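PDB 2P51: Poly(A) ribonuclease pop2 from Schizosaccharomyces pombe, which removes poly(A) tails from mRNA as a metal-dependent 3'-exoribonuclease, serving as the catalytic component of the CCR4-NOT complex. Local coordinates for residues L31-M35 with D146-L151; V57-P61 with Q74-N79. All coordinates share one frame; numbering follows the deposited sequence.

Both contacts belong to one DEDD nuclease domain built on a mixed six-stranded sheet. Contact 1 joins helix 31-41, which follows the edge strand 23-26, to helix 144-152, whose chain runs on to strand 163-166. Contact 2 connects the loop after strand 47-53 with helix 69-82, and its two segments both lie in sequence between those of contact 1, so the local closure sits inside the long-range one. Their centres are about 28 Å apart and their nearest atoms about 16 Å, without touching. Strand 47-53 carries the metal ligands Asp51 and Glu53; contact 2 ties the loop that leaves it to helix 69-82, whereas contact 1 packs helices against strand 105-109.

Contact 1. Residues L31-M35 with D146-L151; sequences LQQEM and DFAELL
Leu31 and Leu150 point their side chains at each other tip to tip, CG of Leu31 meeting CD1 of Leu150 at 3.6 Å. Leu150 CD1 also lies 3.8 Å from Met35 CG, so one methyl touches two residues a helical turn apart. Gln32 runs across Leu150 at about a right angle: its chain is bent at chi2 (85°), which brings OE1 to 3.2 Å from Leu150 CD2, a van der Waals contact of amide oxygen with methyl. The short helical segments run nearly parallel, 25° between their directions and 10.7 Å apart at closest approach, and no hydrogen bond joins them; this interface between two helices of the DEDD nuclease domain is mainly apolar side chains, with Gln32 at its exposed margin. Shortening Leu150 to an alanine would probably open a gap between the helices where CD1 meets Leu31 CG and Met35 CG, and leave Gln32 OE1 without the methyl it lies against. On the buried side Leu31 CD1 comes to the edge of the Phe147 ring, 4.2 Å from its CD1. Met35 SD makes a Met-aromatic contact with that ring, oblique and 5.4 Å from the centroid. Phe108 of strand 105-109 touches Leu31, Met35 and Phe147, while Phe110 meets the Phe147 ring edge-to-face.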
loop_
_atom_site.group_PDB
_atom_site.type_symbol
_atom_site.label_atom_id
_atom_site.label_comp_id
_atom_site.label_asym_id
_atom_site.label_seq_id
_atom_site.Cartn_x
_atom_site.Cartn_y
_atom_site.Cartn_z
ATOM N N LEU A 31 14.246 0.464 11.948
ATOM C CA LEU A 31 13.993 -0.179 10.633
ATOM C C LEU A 31 14.502 -1.596 10.545
ATOM O O LEU A 31 13.781 -2.528 10.134
ATOM C CB LEU A 31 14.622 0.667 9.519
ATOM C CG LEU A 31 14.519 0.043 8.108
ATOM C CD1 LEU A 31 13.071 -0.102 7.665
ATOM C CD2 LEU A 31 15.342 0.899 7.154
ATOM N N GLN A 32 15.757 -1.760 10.944
ATOM C CA GLN A 32 16.323 -3.104 10.735
ATOM C C GLN A 32 15.669 -4.153 11.620
ATOM O O GLN A 32 15.364 -5.289 11.223
ATOM C CB GLN A 32 17.846 -3.059 10.963
ATOM C CG GLN A 32 18.486 -4.397 10.701
ATOM C CD GLN A 32 18.835 -4.661 9.252
ATOM O OE1 GLN A 32 18.021 -5.232 8.505
ATOM N NE2 GLN A 32 20.044 -4.262 8.865
ATOM N N GLN A 33 15.415 -3.798 12.883
ATOM C CA GLN A 33 14.764 -4.714 13.825
ATOM C C GLN A 33 13.383 -5.141 13.348
ATOM O O GLN A 33 12.936 -6.282 13.396
ATOM C CB GLN A 33 14.700 -3.983 15.182
ATOM C CG GLN A 33 14.062 -4.668 16.337
ATOM C CD GLN A 33 14.070 -3.865 17.637
ATOM O OE1 GLN A 33 13.315 -2.902 17.838
ATOM N NE2 GLN A 33 14.960 -4.292 18.535
ATOM N N GLU A 34 12.641 -4.119 12.864
ATOM C CA GLU A 34 11.271 -4.436 12.473
ATOM C C GLU A 34 11.278 -5.266 11.195
ATOM O O GLU A 34 10.463 -6.192 11.062
ATOM C CB GLU A 34 10.457 -3.134 12.345
ATOM C CG GLU A 34 10.280 -2.454 13.710
ATOM C CD GLU A 34 9.535 -3.328 14.712
ATOM O OE1 GLU A 34 8.576 -4.099 14.365
ATOM O OE2 GLU A 34 9.930 -3.254 15.898
ATOM N N MET A 35 12.177 -4.929 10.238
ATOM C CA MET A 35 12.245 -5.795 9.045
ATOM C C MET A 35 12.652 -7.207 9.441
ATOM O O MET A 35 12.141 -8.171 8.849
ATOM C CB MET A 35 13.216 -5.218 8.000
ATOM C CG MET A 35 12.686 -3.935 7.348
ATOM S SD MET A 35 11.097 -4.199 6.484
ATOM C CE MET A 35 11.587 -5.497 5.414
ATOM N N ASP A 146 16.874 2.907 2.025
ATOM C CA ASP A 146 17.229 1.958 3.093
ATOM C C ASP A 146 16.133 0.907 3.237
ATOM O O ASP A 146 16.375 -0.289 3.384
ATOM C CB ASP A 146 17.451 2.714 4.389
ATOM C CG ASP A 146 18.683 3.598 4.399
ATOM O OD1 ASP A 146 19.594 3.436 3.537
ATOM O OD2 ASP A 146 18.742 4.467 5.308
ATOM N N PHE A 147 14.891 1.368 3.213
ATOM C CA PHE A 147 13.758 0.440 3.284
ATOM C C PHE A 147 13.756 -0.483 2.113
ATOM O O PHE A 147 13.527 -1.693 2.205
ATOM C CB PHE A 147 12.477 1.290 3.267
ATOM C CG PHE A 147 11.200 0.473 3.125
ATOM C CD1 PHE A 147 10.682 -0.246 4.186
ATOM C CD2 PHE A 147 10.525 0.453 1.904
ATOM C CE1 PHE A 147 9.510 -0.951 3.999
ATOM C CE2 PHE A 147 9.359 -0.275 1.721
ATOM C CZ PHE A 147 8.824 -1.000 2.778
ATOM N N ALA A 148 14.003 0.086 0.945
ATOM C CA ALA A 148 13.904 -0.739 -0.265
ATOM C C ALA A 148 14.934 -1.857 -0.295
ATOM O O ALA A 148 14.603 -2.999 -0.664
ATOM C CB ALA A 148 14.026 0.223 -1.447
ATOM N N GLU A 149 16.188 -1.594 0.084
ATOM C CA GLU A 149 17.169 -2.659 0.168
ATOM C C GLU A 149 16.675 -3.813 1.040
ATOM O O GLU A 149 16.810 -4.983 0.670
ATOM C CB GLU A 149 18.426 -2.094 0.818
ATOM C CG GLU A 149 19.640 -2.203 -0.063
ATOM C CD GLU A 149 20.783 -1.425 0.551
ATOM O OE1 GLU A 149 20.971 -1.614 1.774
ATOM O OE2 GLU A 149 21.414 -0.677 -0.223
ATOM N N LEU A 150 16.103 -3.488 2.193
ATOM C CA LEU A 150 15.600 -4.516 3.109
ATOM C C LEU A 150 14.390 -5.233 2.535
ATOM O O LEU A 150 14.238 -6.451 2.666
ATOM C CB LEU A 150 15.285 -3.892 4.478
ATOM C CG LEU A 150 16.543 -3.393 5.233
ATOM C CD1 LEU A 150 16.165 -2.753 6.563
ATOM C CD2 LEU A 150 17.557 -4.501 5.463
ATOM N N LEU A 151 13.482 -4.468 1.910
ATOM C CA LEU A 151 12.273 -5.081 1.375
ATOM C C LEU A 151 12.615 -6.070 0.271
ATOM O O LEU A 151 12.089 -7.172 0.222
ATOM C CB LEU A 151 11.313 -4.020 0.830
ATOM C CG LEU A 151 9.994 -4.594 0.272
ATOM C CD1 LEU A 151 9.195 -5.284 1.381
ATOM C CD2 LEU A 151 9.168 -3.510 -0.417
#

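Contact 2. Residues V57-P61 with Q74-N79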
loop_
_atom_site.group_PDB
_atom_site.type_symbol
_atom_site.label_atom_id
_atom_site.label_comp_id
_atom_site.label_asym_id
_atom_site.label_seq_id
_atom_site.Cartn_x
_atom_site.Cartn_y
_atom_site.Cartn_z
ATOM N N VAL A 57 -2.019 14.698 -5.072
ATOM C CA VAL A 57 -1.777 15.011 -6.471
ATOM C C VAL A 57 -1.633 16.533 -6.602
ATOM O O VAL A 57 -2.541 17.280 -6.141
ATOM C CB VAL A 57 -2.951 14.515 -7.327
ATOM C CG1 VAL A 57 -2.878 14.961 -8.790
ATOM C CG2 VAL A 57 -2.954 12.984 -7.210
ATOM N N VAL A 58 -0.561 16.998 -7.221
ATOM C CA VAL A 58 -0.393 18.453 -7.335
ATOM C C VAL A 58 -0.646 18.895 -8.768
ATOM O O VAL A 58 -0.925 20.049 -9.044
ATOM C CB VAL A 58 0.987 18.953 -6.906
ATOM C CG1 VAL A 58 1.217 18.585 -5.439
ATOM C CG2 VAL A 58 2.097 18.407 -7.798
ATOM N N ALA A 59 -0.550 17.968 -9.721
ATOM C CA ALA A 59 -0.849 18.398 -11.069
ATOM C C ALA A 59 -1.403 17.309 -11.970
ATOM O O ALA A 59 -1.245 16.113 -11.748
ATOM C CB ALA A 59 0.420 18.964 -11.709
ATOM N N ARG A 60 -2.044 17.808 -13.033
ATOM C CA ARG A 60 -2.545 16.978 -14.098
ATOM C C ARG A 60 -1.722 17.242 -15.355
ATOM O O ARG A 60 -1.544 18.423 -15.693
ATOM C CB ARG A 60 -4.020 17.337 -14.352
ATOM C CG ARG A 60 -4.933 16.915 -13.198
ATOM C CD ARG A 60 -5.379 15.483 -13.441
ATOM N NE ARG A 60 -6.420 15.235 -12.431
ATOM C CZ ARG A 60 -6.797 14.010 -12.128
ATOM N NH1 ARG A 60 -6.244 12.964 -12.736
ATOM N NH2 ARG A 60 -7.732 13.797 -11.213
ATOM N N PRO A 61 -1.208 16.230 -16.038
ATOM C CA PRO A 61 -0.436 16.453 -17.257
ATOM C C PRO A 61 -1.324 16.959 -18.384
ATOM O O PRO A 61 -2.527 16.713 -18.487
ATOM C CB PRO A 61 0.087 15.067 -17.605
ATOM C CG PRO A 61 -0.857 14.131 -16.928
ATOM C CD PRO A 61 -1.310 14.806 -15.676
ATOM N N GLN A 74 -0.467 8.389 -16.840
ATOM C CA GLN A 74 0.435 9.537 -16.957
ATOM C C GLN A 74 0.251 10.517 -15.810
ATOM O O GLN A 74 1.230 11.185 -15.435
ATOM C CB GLN A 74 0.208 10.224 -18.300
ATOM C CG GLN A 74 0.533 9.392 -19.542
ATOM C CD GLN A 74 1.901 8.728 -19.448
ATOM O OE1 GLN A 74 2.855 9.297 -18.920
ATOM N NE2 GLN A 74 2.049 7.508 -19.945
ATOM N N THR A 75 -0.938 10.633 -15.222
ATOM C CA THR A 75 -1.127 11.437 -14.017
ATOM C C THR A 75 -0.357 10.861 -12.835
ATOM O O THR A 75 0.380 11.548 -12.112
ATOM C CB THR A 75 -2.613 11.544 -13.609
ATOM O OG1 THR A 75 -3.278 12.312 -14.626
ATOM C CG2 THR A 75 -2.797 12.344 -12.344
ATOM N N LEU A 76 -0.537 9.552 -12.645
ATOM C CA LEU A 76 0.161 8.853 -11.573
ATOM C C LEU A 76 1.678 9.051 -11.700
ATOM O O LEU A 76 2.382 9.378 -10.757
ATOM C CB LEU A 76 -0.272 7.389 -11.656
ATOM C CG LEU A 76 0.262 6.285 -10.783
ATOM C CD1 LEU A 76 -0.725 5.112 -10.834
ATOM C CD2 LEU A 76 1.657 5.818 -11.171
ATOM N N ARG A 77 2.203 8.776 -12.896
ATOM C CA ARG A 77 3.646 8.815 -13.120
ATOM C C ARG A 77 4.203 10.182 -12.787
ATOM O O ARG A 77 5.226 10.358 -12.134
ATOM C CB ARG A 77 3.861 8.446 -14.595
ATOM C CG ARG A 77 5.279 8.448 -15.123
ATOM C CD ARG A 77 5.237 8.370 -16.663
ATOM N NE ARG A 77 6.519 8.807 -17.171
ATOM C CZ ARG A 77 6.780 9.445 -18.293
ATOM N NH1 ARG A 77 5.780 9.764 -19.116
ATOM N NH2 ARG A 77 8.043 9.736 -18.554
ATOM N N ALA A 78 3.541 11.241 -13.250
ATOM C CA ALA A 78 3.995 12.607 -13.018
ATOM C C ALA A 78 4.057 12.878 -11.530
ATOM O O ALA A 78 5.000 13.494 -11.032
ATOM C CB ALA A 78 3.080 13.610 -13.722
ATOM N N ASN A 79 3.037 12.468 -10.794
ATOM C CA ASN A 79 2.994 12.835 -9.364
ATOM C C ASN A 79 3.835 11.912 -8.500
ATOM O O ASN A 79 4.554 12.395 -7.612
ATOM C CB ASN A 79 1.519 12.872 -8.872
ATOM C CG ASN A 79 0.829 14.110 -9.446
ATOM O OD1 ASN A 79 0.932 15.174 -8.842
ATOM N ND2 ASN A 79 0.153 14.011 -10.579
#
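The carboxamide of Asn79 has Val57 CG1 over one face, 3.6 Å from ND2, on the side from which Val58 N also comes, and Ala59 at its edge as the in-plane partner. In the amide plane, ND2 gives a nearly straight bond to Ala59 O (2.8 Å, 173°), and a second to Thr75 O at 2.9 Å. OD1 accepts two donors: Val58 N at 2.9 Å, from above the carbonyl plane, and Ala59 N at 3.3 Å, in that plane and on a lone pair. Four bonds thus fix the rotation of the amide. With CG beside the backbone N (chi1 -73°), the amide can turn back to Thr75 O, which Asn79 N and ND2 grip from opposite faces of the Thr75 carbonyl plane. One helical asparagine in this way satisfies two N-H groups and one C=O of an irregular loop that leaves strand 47-53, the strand bearing metal ligands Asp51 and Glu53 in this DEDD nuclease. The Arg60 guanidinium is met obliquely by Thr75 CG2, 3.5 Å from NH1. Pro61 crosses Thr75, its CD 3.3 Å from OG1, a hydroxyl hydrogen-bonded to Tyr71 O in the same helix. Tyr171 of helix 170-181 touches both Val57 and Thr75.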